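Local coordinates for methyltransferase domain-containing protein (Deinococcus radiodurans, PDB 3M33) that is of unknown function but is probably a methyltransferase of the Rossmann-like class, at residues 36-41 with 116-121; 44-49 with 64-69; 52-57 with 71-76; 78-83 with 95-100; 106-111 with 129-134. One frame throughout, in Å; residues are numbered along the deposited sequence.

Contact 1. Residues 36-41 with 116-121; sequences LTFDLW and VSRRGP. With SO4 (sulfate ion), chain F.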
# COMPACT_ATOMS: atom_id res chain seq x y z
N LEU A 36 -6.09 9.57 -3.04
CA LEU A 36 -5.99 10.91 -2.44
C LEU A 36 -6.49 10.94 -1.00
O LEU A 36 -5.91 11.62 -0.15
CB LEU A 36 -6.75 11.96 -3.25
CG LEU A 36 -6.20 12.27 -4.65
CD1 LEU A 36 -7.14 13.24 -5.38
CD2 LEU A 36 -4.78 12.82 -4.57
N THR A 37 -7.57 10.21 -0.72
CA THR A 37 -8.18 10.26 0.61
C THR A 37 -7.25 9.62 1.62
O THR A 37 -7.12 10.10 2.74
CB THR A 37 -9.58 9.59 0.64
OG1 THR A 37 -10.41 10.19 -0.36
CG2 THR A 37 -10.25 9.77 2.01
N PHE A 38 -6.58 8.56 1.19
CA PHE A 38 -5.61 7.89 2.04
C PHE A 38 -4.47 8.85 2.41
O PHE A 38 -4.04 8.90 3.56
CB PHE A 38 -5.05 6.65 1.33
CG PHE A 38 -3.91 5.98 2.05
CD1 PHE A 38 -4.14 4.97 2.97
CD2 PHE A 38 -2.60 6.35 1.80
CE1 PHE A 38 -3.10 4.35 3.62
CE2 PHE A 38 -1.54 5.74 2.45
CZ PHE A 38 -1.80 4.74 3.37
N ASP A 39 -3.98 9.61 1.44
CA ASP A 39 -2.92 10.58 1.73
C ASP A 39 -3.40 11.62 2.72
O ASP A 39 -2.68 11.98 3.63
CB ASP A 39 -2.46 11.32 0.46
CG ASP A 39 -1.71 10.43 -0.50
OD1 ASP A 39 -1.51 9.24 -0.19
OD2 ASP A 39 -1.35 10.93 -1.59
N LEU A 40 -4.61 12.14 2.52
CA LEU A 40 -5.18 13.10 3.46
C LEU A 40 -5.31 12.53 4.87
O LEU A 40 -4.97 13.19 5.84
CB LEU A 40 -6.57 13.54 3.01
CG LEU A 40 -6.69 14.59 1.92
CD1 LEU A 40 -8.00 15.33 2.14
CD2 LEU A 40 -5.49 15.55 1.96
N TRP A 41 -5.83 11.31 4.99
CA TRP A 41 -6.02 10.71 6.30
C TRP A 41 -4.66 10.51 6.98
O TRP A 41 -4.50 10.76 8.17
CB TRP A 41 -6.71 9.36 6.17
CG TRP A 41 -8.18 9.43 5.86
CD1 TRP A 41 -8.90 10.54 5.56
CD2 TRP A 41 -9.10 8.33 5.83
NE1 TRP A 41 -10.21 10.20 5.34
CE2 TRP A 41 -10.36 8.85 5.51
CE3 TRP A 41 -8.97 6.95 6.05
CZ2 TRP A 41 -11.50 8.04 5.40
CZ3 TRP A 41 -10.09 6.15 5.94
CH2 TRP A 41 -11.34 6.70 5.61
N VAL A 116 1.00 1.68 9.46
CA VAL A 116 0.43 2.06 8.19
C VAL A 116 0.85 1.09 7.08
O VAL A 116 1.95 0.52 7.11
CB VAL A 116 0.82 3.50 7.83
CG1 VAL A 116 2.31 3.61 7.65
CG2 VAL A 116 0.12 3.94 6.57
N SER A 117 -0.04 0.87 6.11
CA SER A 117 0.29 0.00 4.99
C SER A 117 -0.42 0.44 3.73
O SER A 117 -1.65 0.39 3.66
CB SER A 117 -0.09 -1.44 5.31
OG SER A 117 0.11 -2.28 4.19
N ARG A 118 0.35 0.88 2.73
CA ARG A 118 -0.25 1.25 1.46
C ARG A 118 -0.19 0.04 0.53
O ARG A 118 0.85 -0.23 -0.06
CB ARG A 118 0.47 2.45 0.83
CG ARG A 118 -0.17 2.91 -0.49
CD ARG A 118 0.72 3.89 -1.31
NE ARG A 118 1.04 5.12 -0.59
CZ ARG A 118 0.30 6.23 -0.62
NH1 ARG A 118 -0.85 6.29 -1.32
NH2 ARG A 118 0.69 7.30 0.06
N ARG A 119 -1.28 -0.71 0.45
CA ARG A 119 -1.35 -1.88 -0.42
C ARG A 119 -0.29 -2.92 -0.04
O ARG A 119 0.18 -3.70 -0.88
CB ARG A 119 -1.22 -1.46 -1.89
CG ARG A 119 -2.34 -0.47 -2.31
CD ARG A 119 -1.99 0.37 -3.55
NE ARG A 119 -1.86 -0.42 -4.76
CZ ARG A 119 -1.98 0.05 -6.01
NH1 ARG A 119 -2.25 1.34 -6.23
NH2 ARG A 119 -1.83 -0.78 -7.03
N GLY A 120 0.08 -2.92 1.23
CA GLY A 120 1.13 -3.79 1.72
C GLY A 120 0.55 -4.98 2.45
O GLY A 120 -0.60 -5.33 2.24
N PRO A 121 1.36 -5.61 3.32
CA PRO A 121 0.94 -6.77 4.11
C PRO A 121 -0.27 -6.47 4.97
O PRO A 121 -0.42 -5.34 5.45
CB PRO A 121 2.16 -7.04 5.01
CG PRO A 121 3.33 -6.50 4.24
CD PRO A 121 2.78 -5.26 3.55
S SO4 F . -0.86 -4.13 -5.49
O1 SO4 F . -1.42 -2.80 -5.60
O2 SO4 F . 0.27 -4.26 -6.41
O3 SO4 F . -0.42 -4.36 -4.11
O4 SO4 F . -1.87 -5.13 -5.82
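D39 OD1 is gripped by both terminal nitrogens of R118, which come end-on to this single oxygen. R118 NH2 lies 2.9 Å from D39 OD1 with an N-H...O angle of 156°, while R118 NH1 makes the longer bond, 3.2 Å, and meets the syn lone pair of D39 OD1. The oxygen sits close to the guanidinium plane, but the carboxylate stands 79° away from that plane, so this is a forked salt bridge and not the flat pairing of two oxygens with two nitrogens. The other oxygen, OD2, is taken by R65. R118 is in turn tied by NE to D62 and by NH1 to E35, so several acids fix its rotation.

F38 CE2 comes up to the face of the same guanidinium, 3.5 Å above its plane and over its centre; the ring and guanidinium planes are 67° apart. F38 CG, anti to the backbone N, starts the side chain toward the strand, where CZ meets V116 CG2 at 3.8 Å. L139, V141 and L212 pack round the same ring. Beyond the strand, R119 NE and NH2 converge on O1 of a sulfate that probably came from the crystallisation liquor.

Residues 36-41 of the helix run nearly antiparallel to strand residues 116-118, their axes 11.1 Å apart at closest, a helix laid on the central sheet that is consistent with the Rossmann-like fold of class I methyltransferases.

Contact 2. Residues 44-49 with 64-69; sequences RLLTPQ and ARFGPQ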
# COMPACT_ATOMS: atom_id res chain seq x y z
N ARG A 44 -3.22 13.79 8.30
CA ARG A 44 -3.88 14.26 9.52
C ARG A 44 -3.39 13.52 10.76
O ARG A 44 -3.39 14.07 11.86
CB ARG A 44 -5.41 14.10 9.42
CG ARG A 44 -6.11 14.98 8.39
CD ARG A 44 -7.62 14.69 8.38
NE ARG A 44 -8.32 15.33 9.50
CZ ARG A 44 -8.67 14.73 10.63
NH1 ARG A 44 -8.43 13.43 10.82
NH2 ARG A 44 -9.29 15.42 11.58
N LEU A 45 -2.99 12.26 10.59
CA LEU A 45 -2.56 11.43 11.72
C LEU A 45 -1.10 11.63 12.19
O LEU A 45 -0.69 11.07 13.20
CB LEU A 45 -2.75 9.96 11.36
CG LEU A 45 -4.20 9.48 11.31
CD1 LEU A 45 -4.31 8.31 10.35
CD2 LEU A 45 -4.70 9.11 12.71
N LEU A 46 -0.31 12.41 11.45
CA LEU A 46 1.12 12.52 11.77
C LEU A 46 1.41 13.78 12.60
O LEU A 46 1.04 14.88 12.21
CB LEU A 46 1.96 12.54 10.49
CG LEU A 46 1.88 11.25 9.66
CD1 LEU A 46 2.57 11.40 8.33
CD2 LEU A 46 2.49 10.11 10.45
N THR A 47 2.10 13.60 13.72
CA THR A 47 2.56 14.74 14.52
C THR A 47 4.03 14.50 14.87
O THR A 47 4.50 13.38 14.76
CB THR A 47 1.77 14.88 15.83
OG1 THR A 47 2.23 13.91 16.78
CG2 THR A 47 0.28 14.69 15.57
N PRO A 48 4.74 15.56 15.32
CA PRO A 48 6.15 15.40 15.68
C PRO A 48 6.35 14.49 16.89
O PRO A 48 7.48 14.25 17.27
CB PRO A 48 6.61 16.83 16.02
CG PRO A 48 5.56 17.73 15.44
CD PRO A 48 4.28 16.95 15.49
N GLN A 49 5.26 14.00 17.50
CA GLN A 49 5.37 13.01 18.56
C GLN A 49 5.05 11.58 18.08
O GLN A 49 5.22 10.63 18.83
CB GLN A 49 4.45 13.37 19.73
CG GLN A 49 4.84 14.67 20.49
CD GLN A 49 4.55 15.97 19.72
OE1 GLN A 49 3.54 16.08 19.01
NE2 GLN A 49 5.43 16.96 19.87
N ALA A 64 9.92 8.63 2.69
CA ALA A 64 10.58 9.86 2.29
C ALA A 64 9.60 11.01 2.33
O ALA A 64 9.92 12.10 2.76
CB ALA A 64 11.15 9.72 0.88
N ARG A 65 8.40 10.76 1.88
CA ARG A 65 7.43 11.82 1.74
C ARG A 65 6.71 12.22 3.05
O ARG A 65 6.44 13.41 3.27
CB ARG A 65 6.44 11.36 0.67
CG ARG A 65 5.24 12.20 0.47
CD ARG A 65 4.42 11.61 -0.65
NE ARG A 65 3.09 12.19 -0.62
CZ ARG A 65 2.01 11.60 -1.09
NH1 ARG A 65 2.09 10.39 -1.65
NH2 ARG A 65 0.85 12.22 -1.02
N PHE A 66 6.39 11.26 3.91
CA PHE A 66 5.63 11.54 5.14
C PHE A 66 6.49 11.39 6.39
O PHE A 66 6.17 11.94 7.44
CB PHE A 66 4.45 10.58 5.30
CG PHE A 66 3.38 10.77 4.28
CD1 PHE A 66 2.40 11.73 4.46
CD2 PHE A 66 3.34 9.98 3.15
CE1 PHE A 66 1.38 11.91 3.52
CE2 PHE A 66 2.33 10.16 2.19
CZ PHE A 66 1.35 11.12 2.38
N GLY A 67 7.56 10.62 6.26
CA GLY A 67 8.47 10.32 7.35
C GLY A 67 8.97 11.50 8.18
O GLY A 67 9.00 11.41 9.41
N PRO A 68 9.37 12.60 7.53
CA PRO A 68 9.90 13.70 8.34
C PRO A 68 8.85 14.35 9.24
O PRO A 68 9.21 15.10 10.15
CB PRO A 68 10.40 14.71 7.29
CG PRO A 68 10.66 13.88 6.06
CD PRO A 68 9.55 12.84 6.09
N GLN A 69 7.58 14.06 9.01
CA GLN A 69 6.50 14.71 9.76
C GLN A 69 6.29 14.00 11.09
O GLN A 69 5.64 14.53 11.99
CB GLN A 69 5.20 14.76 8.95
CG GLN A 69 5.01 16.07 8.20
CD GLN A 69 3.78 16.06 7.30
OE1 GLN A 69 3.03 17.05 7.25
NE2 GLN A 69 3.56 14.96 6.58
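L46 makes the main touch, just after helix 36-45 has ended. Its CG is anti to the carbonyl carbon (chi1 -63°), and from there CD1 reaches the root of F66, 3.7 Å from F66 CB, with the two side chains crossing at about a right angle. The same L46 CD1 lies 3.7 Å from F66 O and 4.1 Å from Q69 NE2, so this one methyl lies between F66 and the extended side chain of Q69. W73 of strand 72-77 packs against both L46 and F66 from the sheet.

At T47 the contact passes to the backbone. T47 O and Q69 O come within 3.2 Å, two acceptors with no bond between them. P48 follows, its N 3.6 Å from Q69 O, and has no N-H to offer that carbonyl. The turn is held from within: Q49 N donates to T47 OG1 at 3.1 Å, an ST turn, and T47 N is hydrogen-bonded to T50 OG1.

The contact brings together two connections at the N-terminal ends of the parallel strands 51-55 and 72-77, each carrying the chain from a helix into its strand, as the alternating helices and strands of a Rossmann-like fold require.

Contact 3. Residues 52-57 with 71-76; sequences VLEAGC and ARWAAY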
# COMPACT_ATOMS: atom_id res chain seq x y z
N VAL A 52 5.89 5.85 14.01
CA VAL A 52 5.23 5.16 12.91
C VAL A 52 5.94 3.85 12.57
O VAL A 52 7.16 3.77 12.58
CB VAL A 52 5.19 6.04 11.66
CG1 VAL A 52 4.41 5.34 10.54
CG2 VAL A 52 4.55 7.38 11.98
N LEU A 53 5.14 2.83 12.29
CA LEU A 53 5.63 1.60 11.67
C LEU A 53 4.93 1.42 10.33
O LEU A 53 3.70 1.37 10.26
CB LEU A 53 5.36 0.40 12.56
CG LEU A 53 5.81 -0.93 11.93
CD1 LEU A 53 7.34 -1.00 11.90
CD2 LEU A 53 5.25 -2.09 12.72
N GLU A 54 5.72 1.33 9.26
CA GLU A 54 5.18 1.11 7.93
C GLU A 54 5.49 -0.29 7.45
O GLU A 54 6.66 -0.67 7.33
CB GLU A 54 5.74 2.12 6.93
CG GLU A 54 5.08 2.02 5.56
CD GLU A 54 5.89 2.65 4.43
OE1 GLU A 54 6.95 3.26 4.69
OE2 GLU A 54 5.46 2.50 3.27
N ALA A 55 4.45 -1.07 7.17
CA ALA A 55 4.63 -2.41 6.63
C ALA A 55 4.74 -2.37 5.10
O ALA A 55 3.91 -1.76 4.41
CB ALA A 55 3.45 -3.31 7.04
N GLY A 56 5.78 -3.01 4.58
CA GLY A 56 5.98 -3.11 3.14
C GLY A 56 6.41 -1.80 2.51
O GLY A 56 5.72 -1.31 1.60
N CYS A 57 7.54 -1.24 2.94
CA CYS A 57 7.92 0.12 2.53
C CYS A 57 8.48 0.20 1.11
O CYS A 57 8.65 1.30 0.58
CB CYS A 57 8.93 0.73 3.51
SG CYS A 57 10.46 -0.24 3.49
N ALA A 71 7.80 11.63 14.58
CA ALA A 71 8.93 11.56 15.51
C ALA A 71 9.90 10.49 15.05
O ALA A 71 11.11 10.66 15.14
CB ALA A 71 8.44 11.22 16.92
N ARG A 72 9.35 9.38 14.57
CA ARG A 72 10.16 8.26 14.07
C ARG A 72 9.33 7.52 13.02
O ARG A 72 8.14 7.30 13.21
CB ARG A 72 10.53 7.31 15.21
CG ARG A 72 11.38 6.11 14.78
CD ARG A 72 11.89 5.31 15.97
NE ARG A 72 12.72 4.18 15.54
CZ ARG A 72 12.32 2.91 15.56
NH1 ARG A 72 11.11 2.61 16.03
NH2 ARG A 72 13.13 1.95 15.14
N TRP A 73 9.95 7.17 11.90
CA TRP A 73 9.29 6.35 10.89
C TRP A 73 10.07 5.05 10.74
O TRP A 73 11.11 5.02 10.07
CB TRP A 73 9.26 7.08 9.54
CG TRP A 73 8.40 6.45 8.48
CD1 TRP A 73 8.74 5.41 7.64
CD2 TRP A 73 7.07 6.85 8.10
NE1 TRP A 73 7.70 5.14 6.78
CE2 TRP A 73 6.66 6.01 7.05
CE3 TRP A 73 6.19 7.84 8.56
CZ2 TRP A 73 5.41 6.11 6.46
CZ3 TRP A 73 4.93 7.94 7.97
CH2 TRP A 73 4.56 7.08 6.93
N ALA A 74 9.61 3.99 11.39
CA ALA A 74 10.22 2.69 11.20
C ALA A 74 9.51 2.01 10.03
O ALA A 74 8.31 2.20 9.85
CB ALA A 74 10.10 1.85 12.49
N ALA A 75 10.23 1.24 9.24
CA ALA A 75 9.66 0.67 8.02
C ALA A 75 10.32 -0.67 7.70
O ALA A 75 11.52 -0.85 7.98
CB ALA A 75 9.85 1.63 6.87
N TYR A 76 9.58 -1.61 7.11
CA TYR A 76 10.22 -2.86 6.70
C TYR A 76 9.72 -3.42 5.38
O TYR A 76 8.57 -3.22 4.99
CB TYR A 76 10.08 -3.94 7.77
CG TYR A 76 8.67 -4.43 8.00
CD1 TYR A 76 8.13 -5.45 7.22
CD2 TYR A 76 7.87 -3.88 8.99
CE1 TYR A 76 6.84 -5.92 7.44
CE2 TYR A 76 6.58 -4.33 9.22
CZ TYR A 76 6.08 -5.35 8.45
OH TYR A 76 4.80 -5.79 8.67
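V52 CG1 sits over one face of the W73 indole, 3.7 Å from the centroid of its six-membered ring and 15° off the normal, a CH-pi contact between neighbouring strands. W73 CG is anti to the backbone N (chi1 -170°), and the ring lies on the same side of the sheet as V52 and E54. On the other side L53 CD1 touches A74 CB at 4.0 Å and the edge of the Y76 ring, whose face receives A55 CA. A55 CB comes within 3.3 Å of Y76 OH.

Outward, the indole turns polar. W73 NE1 donates to E54 OE1 at 2.9 Å; the oxygen lies in the ring plane, but the N-H comes from the anti side, tilted from the carboxylate plane. A leucine in place of W73 would probably leave E54 OE1 without this donor and open a gap beside V52 CG1.

The backbones make a parallel ladder in which V52 N, A74 N, E54 N and Y76 N donate in turn across the strands. At its end Y76 O accepts from C57 N at 3.0 Å, from above the carbonyl plane, and weakly from G56 N.

This bonding anchors the first turn of the loop after strand 51-55, whose glycine-rich sequence is consistent with the cofactor loop of class I methyltransferases, while the buried E54 carboxylate is positioned by the indole.

Contact 4. Residues 78-83 with 95-100; sequences FSPELL and VYEWNG. With SO4 (sulfate ion), chain D; SO4 (sulfate ion), chain H.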
# COMPACT_ATOMS: atom_id res chain seq x y z
N PHE A 78 10.93 -7.01 2.47
CA PHE A 78 11.69 -8.25 2.33
C PHE A 78 13.00 -8.11 1.53
O PHE A 78 14.04 -8.59 1.95
CB PHE A 78 10.83 -9.35 1.70
CG PHE A 78 11.58 -10.63 1.46
CD1 PHE A 78 11.76 -11.54 2.49
CD2 PHE A 78 12.11 -10.93 0.21
CE1 PHE A 78 12.46 -12.73 2.28
CE2 PHE A 78 12.81 -12.11 -0.01
CZ PHE A 78 12.98 -13.02 1.03
N SER A 79 12.93 -7.45 0.37
CA SER A 79 14.07 -7.37 -0.55
C SER A 79 15.22 -6.51 -0.03
O SER A 79 15.06 -5.31 0.17
CB SER A 79 13.62 -6.86 -1.91
OG SER A 79 14.74 -6.63 -2.74
N PRO A 80 16.39 -7.12 0.18
CA PRO A 80 17.56 -6.41 0.73
C PRO A 80 18.02 -5.26 -0.17
O PRO A 80 18.35 -4.18 0.33
CB PRO A 80 18.64 -7.49 0.78
CG PRO A 80 17.90 -8.79 0.74
CD PRO A 80 16.68 -8.54 -0.09
N GLU A 81 18.05 -5.48 -1.48
CA GLU A 81 18.55 -4.45 -2.38
C GLU A 81 17.56 -3.28 -2.40
O GLU A 81 17.95 -2.12 -2.29
CB GLU A 81 18.81 -5.02 -3.79
CG GLU A 81 19.89 -6.12 -3.85
CD GLU A 81 21.29 -5.63 -3.43
OE1 GLU A 81 21.80 -4.66 -4.03
OE2 GLU A 81 21.88 -6.23 -2.50
N LEU A 82 16.28 -3.60 -2.51
CA LEU A 82 15.23 -2.61 -2.45
C LEU A 82 15.36 -1.75 -1.19
O LEU A 82 15.24 -0.53 -1.23
CB LEU A 82 13.88 -3.30 -2.51
CG LEU A 82 12.69 -2.41 -2.81
CD1 LEU A 82 12.88 -1.69 -4.16
CD2 LEU A 82 11.42 -3.25 -2.79
N LEU A 83 15.64 -2.39 -0.06
CA LEU A 83 15.85 -1.64 1.18
C LEU A 83 17.03 -0.66 1.11
O LEU A 83 17.00 0.39 1.75
CB LEU A 83 15.99 -2.58 2.37
CG LEU A 83 14.74 -3.40 2.67
CD1 LEU A 83 14.98 -4.28 3.89
CD2 LEU A 83 13.54 -2.49 2.89
N VAL A 95 14.98 1.43 8.71
CA VAL A 95 14.50 0.43 7.75
C VAL A 95 15.00 -0.97 8.10
O VAL A 95 16.19 -1.17 8.31
CB VAL A 95 14.93 0.80 6.32
CG1 VAL A 95 14.45 -0.23 5.33
CG2 VAL A 95 14.40 2.18 5.97
N TYR A 96 14.09 -1.93 8.11
CA TYR A 96 14.37 -3.30 8.56
C TYR A 96 14.01 -4.34 7.50
O TYR A 96 13.02 -4.20 6.77
CB TYR A 96 13.57 -3.57 9.84
CG TYR A 96 13.92 -2.64 10.99
CD1 TYR A 96 14.90 -2.98 11.92
CD2 TYR A 96 13.27 -1.42 11.13
CE1 TYR A 96 15.22 -2.12 12.96
CE2 TYR A 96 13.57 -0.56 12.18
CZ TYR A 96 14.55 -0.91 13.09
OH TYR A 96 14.85 -0.05 14.13
N GLU A 97 14.80 -5.39 7.43
CA GLU A 97 14.59 -6.48 6.50
C GLU A 97 13.77 -7.53 7.22
O GLU A 97 14.25 -8.15 8.16
CB GLU A 97 15.94 -7.07 6.09
CG GLU A 97 15.86 -8.08 4.97
CD GLU A 97 17.23 -8.66 4.63
OE1 GLU A 97 17.29 -9.82 4.19
OE2 GLU A 97 18.25 -7.95 4.81
N TRP A 98 12.53 -7.74 6.78
CA TRP A 98 11.64 -8.64 7.48
C TRP A 98 10.57 -9.16 6.53
O TRP A 98 10.07 -8.42 5.68
CB TRP A 98 10.99 -7.93 8.68
CG TRP A 98 10.25 -8.84 9.61
CD1 TRP A 98 10.60 -10.12 9.94
CD2 TRP A 98 9.06 -8.55 10.36
NE1 TRP A 98 9.69 -10.64 10.83
CE2 TRP A 98 8.74 -9.70 11.10
CE3 TRP A 98 8.23 -7.43 10.46
CZ2 TRP A 98 7.62 -9.77 11.93
CZ3 TRP A 98 7.11 -7.49 11.29
CH2 TRP A 98 6.82 -8.66 12.01
N ASN A 99 10.23 -10.43 6.67
CA ASN A 99 9.15 -11.02 5.88
C ASN A 99 7.83 -10.96 6.62
O ASN A 99 6.85 -11.58 6.20
CB ASN A 99 9.46 -12.48 5.53
CG ASN A 99 9.54 -13.36 6.76
OD1 ASN A 99 9.39 -12.88 7.88
ND2 ASN A 99 9.77 -14.65 6.56
N GLY A 100 7.80 -10.24 7.74
CA GLY A 100 6.57 -10.10 8.51
C GLY A 100 6.18 -11.32 9.34
O GLY A 100 5.09 -11.33 9.93
S SO4 D . 13.49 -12.27 6.93
O1 SO4 D . 13.22 -11.55 5.68
O2 SO4 D . 14.74 -11.76 7.49
O3 SO4 D . 12.41 -12.05 7.89
O4 SO4 D . 13.60 -13.70 6.64
S SO4 H . 17.76 -5.43 9.27
O1 SO4 H . 17.99 -4.34 10.22
O2 SO4 H . 18.92 -6.33 9.23
O3 SO4 H . 16.58 -6.18 9.68
O4 SO4 H . 17.57 -4.88 7.93
O HOH W 1 15.12 -11.05 2.85
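L83 and V95 cross obliquely, and tightly: L83 CD2 stands 3.4 Å from V95 CG1, closer than carbons usually pack. The other branch, L83 CD1, lies alongside the strand backbone, 3.4 Å from E97 CA and 3.5 Å from Y96 O. L83 CG is anti to its carbonyl carbon (chi1 -64°); beyond it CD2 goes to V95 and CD1 to Y96 and E97. An alanine here would lose both methyls and would probably open a gap between helix 80-89 and V95 CG1.

The E97 side chain runs extended past the start of the helix, crossing the P80 ring obliquely with OE1 3.7 Å from P80 CG. A water 2.8 Å from both E97 OE1 and F78 O can link the segments. At the far end the F78 ring and the N99 amide are turned only 21° apart, with F78 CD1 3.9 Å from N99 CB, and N99 OD1 accepts from K101 N. S79 OG, at the N-cap, accepts a weak bond from L82 N and is also hydrogen-bonded to E17.

Of two sulfates, probably from the crystallisation liquor, one touches the F78 ring and accepts from N99 N; the other takes E97 N. No hydrogen bond joins the segments, which meet by apolar packing and a water; strands 72-77 and 94-97 of this beta-alpha-beta unit are joined by their backbones, and E97 N on the outermost strand is left for an anion.

Contact 5. Residues 106-111 with 129-134; sequences AGLGAP and PELAAP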
# COMPACT_ATOMS: atom_id res chain seq x y z
N ALA A 106 14.97 -7.45 15.64
CA ALA A 106 15.61 -6.87 16.80
C ALA A 106 15.76 -5.38 16.56
O ALA A 106 16.15 -4.95 15.48
CB ALA A 106 16.97 -7.52 17.04
N GLY A 107 15.43 -4.59 17.57
CA GLY A 107 15.57 -3.15 17.45
C GLY A 107 14.41 -2.43 16.80
O GLY A 107 14.48 -1.22 16.59
N LEU A 108 13.33 -3.15 16.49
CA LEU A 108 12.20 -2.56 15.78
C LEU A 108 11.72 -1.29 16.48
O LEU A 108 11.51 -0.27 15.85
CB LEU A 108 11.03 -3.54 15.61
CG LEU A 108 9.96 -3.03 14.65
CD1 LEU A 108 10.55 -2.89 13.26
CD2 LEU A 108 8.72 -3.93 14.61
N GLY A 109 11.56 -1.37 17.80
CA GLY A 109 11.24 -0.18 18.57
C GLY A 109 9.77 0.04 18.90
O GLY A 109 9.37 1.17 19.19
N ALA A 110 8.96 -1.02 18.87
CA ALA A 110 7.60 -0.95 19.40
C ALA A 110 7.67 -0.35 20.80
O ALA A 110 8.68 -0.50 21.49
CB ALA A 110 6.97 -2.35 19.43
N PRO A 111 6.58 0.29 21.26
CA PRO A 111 5.26 0.37 20.63
C PRO A 111 5.15 1.55 19.68
O PRO A 111 5.95 2.49 19.76
CB PRO A 111 4.31 0.57 21.82
CG PRO A 111 5.18 1.12 22.93
CD PRO A 111 6.62 1.12 22.47
N PRO A 129 -1.41 -6.36 18.66
CA PRO A 129 -1.23 -6.44 20.11
C PRO A 129 0.23 -6.32 20.53
O PRO A 129 0.51 -5.81 21.61
CB PRO A 129 -1.78 -7.83 20.47
CG PRO A 129 -2.79 -8.13 19.38
CD PRO A 129 -2.17 -7.51 18.13
N GLU A 130 1.17 -6.77 19.70
CA GLU A 130 2.59 -6.64 20.05
C GLU A 130 3.22 -5.32 19.60
O GLU A 130 4.28 -4.93 20.08
CB GLU A 130 3.40 -7.80 19.46
CG GLU A 130 2.80 -9.17 19.73
CD GLU A 130 3.27 -10.21 18.73
OE1 GLU A 130 2.41 -10.83 18.06
OE2 GLU A 130 4.51 -10.41 18.63
N LEU A 131 2.55 -4.62 18.68
CA LEU A 131 3.17 -3.47 18.02
C LEU A 131 2.62 -2.12 18.46
O LEU A 131 3.32 -1.12 18.42
CB LEU A 131 3.04 -3.60 16.50
CG LEU A 131 3.78 -4.75 15.84
CD1 LEU A 131 3.42 -4.82 14.39
CD2 LEU A 131 5.28 -4.55 16.00
N ALA A 132 1.35 -2.11 18.86
CA ALA A 132 0.64 -0.85 19.09
C ALA A 132 0.68 -0.32 20.51
O ALA A 132 0.43 -1.05 21.47
CB ALA A 132 -0.82 -0.97 18.61
N ALA A 133 0.98 0.97 20.65
CA ALA A 133 0.77 1.68 21.90
C ALA A 133 -0.74 1.78 22.09
O ALA A 133 -1.49 1.58 21.14
CB ALA A 133 1.37 3.06 21.82
N PRO A 134 -1.19 2.09 23.32
CA PRO A 134 -2.62 2.31 23.53
C PRO A 134 -3.07 3.54 22.74
O PRO A 134 -2.34 4.54 22.67
CB PRO A 134 -2.73 2.60 25.03
CG PRO A 134 -1.43 2.13 25.62
CD PRO A 134 -0.41 2.33 24.54
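L108 and L131 meet methyl to methyl, CD2 to CD2 at 3.8 Å, where the loop entering strand 112-118 of the Rossmann-like sheet meets the short helix 128-131 and the residues after it. The two side chains cross at about a right angle. L108 CG is anti to the backbone N (chi1 -169°), whereas L131 CG is anti to its carbonyl carbon; although the CB of L131 points away from the loop, its CD2 comes back to it.

A110 follows with its CB near two carbonyl oxygens, 3.8 Å from E130 O and 4.0 Å from L131 O. P111 then lies against the chain as it leaves the helix: P111 CA makes a CA-H...O contact of 3.3 Å with L131 O, and P111 CB lies 3.6 Å from A133 N. No hydrogen bond crosses between the two segments, and the fit is one of carbon against carbon and carbonyl.

What positions this first shell lies just outside it. F112 forms backbone hydrogen bonds with L131 and A133, pinning the helix end and the following residues beside the start of strand 112-118. L53 packs against both leucines, L104 and V124 touch L131, and R72 NH2 is hydrogen-bonded to L108 O. The loop itself bends at G107 and G109, each with positive phi, while E130 turns its carboxylate to R127.

The peptide bond before P111 is cis, and P111 CB ends 3.9 Å from A133 CB.

In the fold
Contacts 1, 3 and 4 reach strands of one sheet; contacts 2 and 5 lie at its connections. Contact 1 meets contact 2 through D39 OD2 and R65 NH2, a salt bridge of 2.6 Å, and meets contact 3 through V116 N and L53 O, 2.8 Å apart. Contact 3 passes the sheet on to contact 4 by A75 O and Y96 N, again 2.8 Å, and reaches contact 5 through R72 NH2 and L108 O at 2.8 Å. Contacts 1 and 5, like contacts 2 and 4, do not touch, nearest atoms about 9 Å apart. Bound glycerol, probably from the crystallisation liquor, lies about 3 Å from the R118 side chain, and about 5 Å from that of F66, and may mark a pocket.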